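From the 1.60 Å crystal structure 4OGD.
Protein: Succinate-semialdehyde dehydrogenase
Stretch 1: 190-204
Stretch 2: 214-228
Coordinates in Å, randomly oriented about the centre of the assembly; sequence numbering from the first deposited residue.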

# COMPACT_ATOMS: atom_id res chain seq x y z
N GLN A 190 0.96 -15.57 18.11
CA GLN A 190 0.40 -16.32 17.01
C GLN A 190 0.10 -15.40 15.83
O GLN A 190 0.25 -15.81 14.67
N VAL A 191 -0.31 -14.16 16.11
CA VAL A 191 -0.54 -13.19 15.05
C VAL A 191 0.75 -12.97 14.26
O VAL A 191 0.74 -12.94 13.03
N SER A 192 1.87 -12.85 14.98
CA SER A 192 3.16 -12.67 14.31
C SER A 192 3.49 -13.83 13.39
O SER A 192 4.03 -13.64 12.29
N GLN A 193 3.17 -15.05 13.83
CA GLN A 193 3.37 -16.23 13.01
C GLN A 193 2.50 -16.20 11.76
O GLN A 193 2.95 -16.59 10.68
N VAL A 194 1.26 -15.75 11.91
CA VAL A 194 0.36 -15.63 10.77
C VAL A 194 0.94 -14.67 9.72
O VAL A 194 0.97 -14.97 8.53
N ILE A 195 1.46 -13.54 10.19
CA ILE A 195 2.01 -12.53 9.28
C ILE A 195 3.25 -13.06 8.56
O ILE A 195 3.49 -12.73 7.39
N ALA A 196 4.03 -13.90 9.23
CA ALA A 196 5.24 -14.45 8.65
C ALA A 196 4.98 -15.67 7.77
O ALA A 196 5.90 -16.19 7.13
N ASP A 197 3.74 -16.15 7.74
CA ASP A 197 3.43 -17.37 7.01
C ASP A 197 3.31 -17.05 5.52
O ASP A 197 2.62 -16.10 5.16
N LYS A 198 3.96 -17.84 4.67
CA LYS A 198 3.97 -17.52 3.24
C LYS A 198 2.62 -17.67 2.55
O LYS A 198 2.43 -17.19 1.44
N ARG A 199 1.66 -18.33 3.21
CA ARG A 199 0.32 -18.46 2.65
C ARG A 199 -0.46 -17.17 2.82
O ARG A 199 -1.43 -16.92 2.11
N VAL A 200 -0.01 -16.34 3.76
CA VAL A 200 -0.64 -15.05 4.03
C VAL A 200 0.04 -13.95 3.20
O VAL A 200 1.27 -13.81 3.22
N VAL A 201 -0.76 -13.20 2.45
CA VAL A 201 -0.21 -12.31 1.43
C VAL A 201 -0.55 -10.84 1.63
O VAL A 201 -0.25 -10.00 0.78
N GLY A 202 -1.19 -10.52 2.75
CA GLY A 202 -1.59 -9.15 3.00
C GLY A 202 -2.22 -9.05 4.37
O GLY A 202 -2.78 -10.03 4.89
N VAL A 203 -2.11 -7.87 4.97
CA VAL A 203 -2.74 -7.62 6.26
C VAL A 203 -3.51 -6.31 6.20
O VAL A 203 -2.95 -5.27 5.85
N CYS A 204 -4.80 -6.35 6.52
CA CYS A 204 -5.57 -5.12 6.64
C CYS A 204 -5.94 -4.94 8.10
O CYS A 204 -6.47 -5.85 8.74
N SER A 214 2.54 -1.85 15.41
CA SER A 214 3.03 -3.19 15.73
C SER A 214 2.83 -4.15 14.56
O SER A 214 3.74 -4.88 14.16
N ILE A 215 1.63 -4.13 14.00
CA ILE A 215 1.27 -5.03 12.92
C ILE A 215 2.01 -4.64 11.62
O ILE A 215 2.51 -5.51 10.91
N ALA A 216 2.10 -3.35 11.34
CA ALA A 216 2.74 -2.91 10.10
C ALA A 216 4.24 -3.17 10.14
O ALA A 216 4.86 -3.47 9.11
N GLU A 217 4.83 -3.05 11.32
CA GLU A 217 6.25 -3.37 11.49
C GLU A 217 6.51 -4.84 11.17
O GLU A 217 7.45 -5.17 10.44
N GLU A 218 5.66 -5.73 11.70
CA GLU A 218 5.80 -7.16 11.47
C GLU A 218 5.53 -7.51 10.00
O GLU A 218 6.21 -8.34 9.41
N ALA A 219 4.54 -6.85 9.41
CA ALA A 219 4.25 -7.07 7.99
C ALA A 219 5.43 -6.66 7.11
O ALA A 219 5.78 -7.37 6.18
N GLY A 220 6.03 -5.51 7.41
CA GLY A 220 7.16 -5.04 6.63
C GLY A 220 8.33 -6.00 6.70
O GLY A 220 8.96 -6.30 5.69
N LYS A 221 8.61 -6.49 7.91
CA LYS A 221 9.67 -7.48 8.12
C LYS A 221 9.50 -8.68 7.18
O LYS A 221 10.48 -9.28 6.72
N ASN A 222 8.24 -8.99 6.87
CA ASN A 222 7.89 -10.16 6.07
C ASN A 222 7.43 -9.84 4.65
O ASN A 222 6.92 -10.71 3.94
N LEU A 223 7.66 -8.59 4.24
CA LEU A 223 7.33 -8.13 2.90
C LEU A 223 5.85 -8.23 2.57
O LEU A 223 5.49 -8.40 1.42
N LYS A 224 5.00 -8.11 3.59
CA LYS A 224 3.55 -8.19 3.37
C LYS A 224 2.92 -6.80 3.20
O LYS A 224 3.17 -5.90 4.01
N LYS A 225 2.11 -6.64 2.16
CA LYS A 225 1.35 -5.41 1.92
C LYS A 225 0.36 -5.17 3.05
O LYS A 225 -0.23 -6.11 3.59
N THR A 226 0.17 -3.90 3.42
CA THR A 226 -0.82 -3.54 4.42
C THR A 226 -1.73 -2.41 3.98
O THR A 226 -1.36 -1.61 3.11
N THR A 227 -2.91 -2.35 4.59
CA THR A 227 -3.67 -1.11 4.67
C THR A 227 -3.92 -0.86 6.15
O THR A 227 -4.07 -1.82 6.92
N LEU A 228 -3.95 0.41 6.54
CA LEU A 228 -4.17 0.78 7.94
C LEU A 228 -5.28 1.81 8.04
O LEU A 228 -5.20 2.89 7.46

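What satisfies the ammonium group of Lys-224? Its CA-to-CB bond points toward the first stretch, and chi angles m, m, t and p curl the chain so that NZ reaches the backbone around the turn from Asp-197 to Val-200. NZ donates to Ile-195 O at 2.9 Å and Val-200 O at 2.8 Å, with a weak bond to Asp-197 O at 2.9 Å. A water completes the cluster, accepting from Lys-224 NZ at 2.9 Å and donating to Ala-196 O at 2.9 Å. One lysine thus serves carbonyls before the turn and at its first and last residues.

What satisfies the Asp-197 carboxylate, and what occupies Asn-222? Asp-197 (chi1 t) spends its carboxylate within its own stretch: OD1 accepts from Arg-199 N at 2.9 Å and Arg-199 NE at 2.8 Å, and OD2 forms a salt bridge with Arg-199 NH2 at 2.8 Å. The CA-to-CB bond of Asn-222 (m) points toward the first stretch; OD1 lies 3.4 Å from Ala-196 CB. Its ND2 turns back to Glu-218 O at 2.8 Å and, weakly, Glu-218 OE2 at 3.1 Å.

Which side chains fill the apolar space between the helices? Ile-195 (m, t) sets CG2 3.6 Å from Ala-219 CA and CD1 3.8 Å from Ile-215 CD1. The m, m rotamer of Ile-215 also brings CD1 within 3.7 Å of Val-191 CG1, while its CG2 lies 3.7 Å from Val-203 CG1.

How do the strands pair? They run parallel: Val-203 N donates to Lys-225 O at 2.9 Å, and Thr-227 N to Val-203 O at 3.2 Å. Val-201 O and Lys-225 N, 4.3 Å apart, are bridged by water, which donates to Val-201 O at 2.7 Å and accepts from Lys-225 N at 3.0 Å. Val-203 (t) and Thr-226 (p) share one face; Cys-204 and Thr-227, both p, share the other, with Cys-204 CB 3.3 Å from Thr-227 OG1.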

# COMPACT_ATOMS: atom_id res chain seq x y z
CB GLN A 190 -0.86 -17.08 17.45
CG GLN A 190 -0.54 -18.32 18.29
CD GLN A 190 -1.78 -18.97 18.88
OE1 GLN A 190 -2.61 -18.30 19.50
NE2 GLN A 190 -1.91 -20.28 18.70
CB VAL A 191 -1.06 -11.84 15.59
CG1 VAL A 191 -1.08 -10.80 14.48
CG2 VAL A 191 -2.45 -12.01 16.17
CB SER A 192 4.28 -12.48 15.34
OG SER A 192 4.04 -11.33 16.11
CB GLN A 193 3.06 -17.49 13.81
CG GLN A 193 3.99 -17.74 14.99
CD GLN A 193 3.52 -18.91 15.83
OE1 GLN A 193 3.10 -18.74 16.98
NE2 GLN A 193 3.58 -20.11 15.27
CB VAL A 194 -1.07 -15.20 11.20
CG1 VAL A 194 -1.95 -14.90 9.99
CG2 VAL A 194 -1.72 -16.30 12.05
CB ILE A 195 2.32 -11.23 10.04
CG1 ILE A 195 1.02 -10.66 10.61
CG2 ILE A 195 2.97 -10.20 9.11
CD1 ILE A 195 1.18 -9.39 11.46
CB ALA A 196 6.24 -14.80 9.74
CB ASP A 197 2.12 -17.97 7.52
CG ASP A 197 1.88 -19.37 6.98
OD1 ASP A 197 1.42 -19.49 5.82
OD2 ASP A 197 2.15 -20.34 7.71
CB LYS A 198 5.05 -18.32 2.51
CG LYS A 198 4.81 -19.81 2.46
CD LYS A 198 6.00 -20.48 1.81
CE LYS A 198 5.71 -21.93 1.48
NZ LYS A 198 6.85 -22.50 0.70
CB ARG A 199 -0.42 -19.63 3.29
CG ARG A 199 0.16 -20.99 2.91
CD ARG A 199 -0.33 -22.11 3.83
NE ARG A 199 0.20 -21.97 5.19
CZ ARG A 199 0.19 -22.93 6.11
NH1 ARG A 199 -0.32 -24.12 5.82
NH2 ARG A 199 0.69 -22.70 7.32
CB VAL A 200 -0.63 -14.74 5.53
CG1 VAL A 200 -1.14 -13.35 5.81
CG2 VAL A 200 -1.47 -15.80 6.27
CB VAL A 201 -0.67 -12.73 0.02
CG1 VAL A 201 -0.28 -14.19 -0.24
CG2 VAL A 201 -2.17 -12.53 -0.15
CB VAL A 203 -1.70 -7.54 7.40
CG1 VAL A 203 -2.41 -7.40 8.73
CG2 VAL A 203 -0.79 -8.78 7.41
CB CYS A 204 -6.82 -5.13 5.75
SG CYS A 204 -7.87 -6.60 5.92
CB SER A 214 2.33 -3.71 16.98
OG SER A 214 2.59 -5.09 17.18
CB ILE A 215 -0.27 -5.03 12.73
CG1 ILE A 215 -0.93 -5.74 13.92
CG2 ILE A 215 -0.66 -5.70 11.45
CD1 ILE A 215 -0.57 -7.21 14.02
CB ALA A 216 2.45 -1.43 9.83
CB GLU A 217 6.71 -3.02 12.91
CG GLU A 217 8.18 -3.33 13.20
CD GLU A 217 8.56 -3.07 14.64
OE1 GLU A 217 7.79 -2.41 15.36
OE2 GLU A 217 9.64 -3.55 15.06
CB GLU A 218 4.86 -7.94 12.41
CG GLU A 218 4.98 -9.46 12.31
CD GLU A 218 6.31 -10.00 12.82
OE1 GLU A 218 6.91 -9.39 13.73
OE2 GLU A 218 6.75 -11.05 12.30
CB ALA A 219 2.99 -6.32 7.58
CB LYS A 221 9.65 -7.95 9.58
CG LYS A 221 10.73 -8.95 9.97
CD LYS A 221 10.62 -9.26 11.46
CE LYS A 221 11.58 -10.37 11.89
NZ LYS A 221 11.68 -10.45 13.38
CB ASN A 222 6.82 -10.98 6.80
CG ASN A 222 7.35 -11.62 8.07
OD1 ASN A 222 8.12 -12.58 8.01
ND2 ASN A 222 6.97 -11.07 9.22
CB LEU A 223 8.15 -8.88 1.84
CG LEU A 223 9.66 -8.89 2.05
CD1 LEU A 223 10.33 -9.80 1.03
CD2 LEU A 223 10.21 -7.48 1.96
CB LYS A 224 2.87 -8.94 4.52
CG LYS A 224 3.42 -10.34 4.76
CD LYS A 224 3.24 -11.21 3.52
CE LYS A 224 4.11 -12.48 3.58
NZ LYS A 224 3.64 -13.49 4.59
CB LYS A 225 0.61 -5.52 0.59
CG LYS A 225 0.03 -4.22 0.04
CD LYS A 225 -0.71 -4.50 -1.25
CE LYS A 225 -0.92 -3.23 -2.06
NZ LYS A 225 -1.54 -3.51 -3.39
CB THR A 226 -0.18 -3.06 5.73
OG1 THR A 226 0.78 -2.03 5.44
CG2 THR A 226 0.51 -4.21 6.44
CB THR A 227 -5.02 -1.20 3.95
OG1 THR A 227 -5.78 -2.30 4.48
CG2 THR A 227 -4.81 -1.39 2.45
CB LEU A 228 -2.90 1.37 8.56
CG LEU A 228 -1.68 0.46 8.69
CD1 LEU A 228 -0.55 1.23 9.37
CD2 LEU A 228 -2.01 -0.81 9.46
O HOH W 1 5.99 -15.13 4.39
O HOH W 2 2.04 -8.75 0.08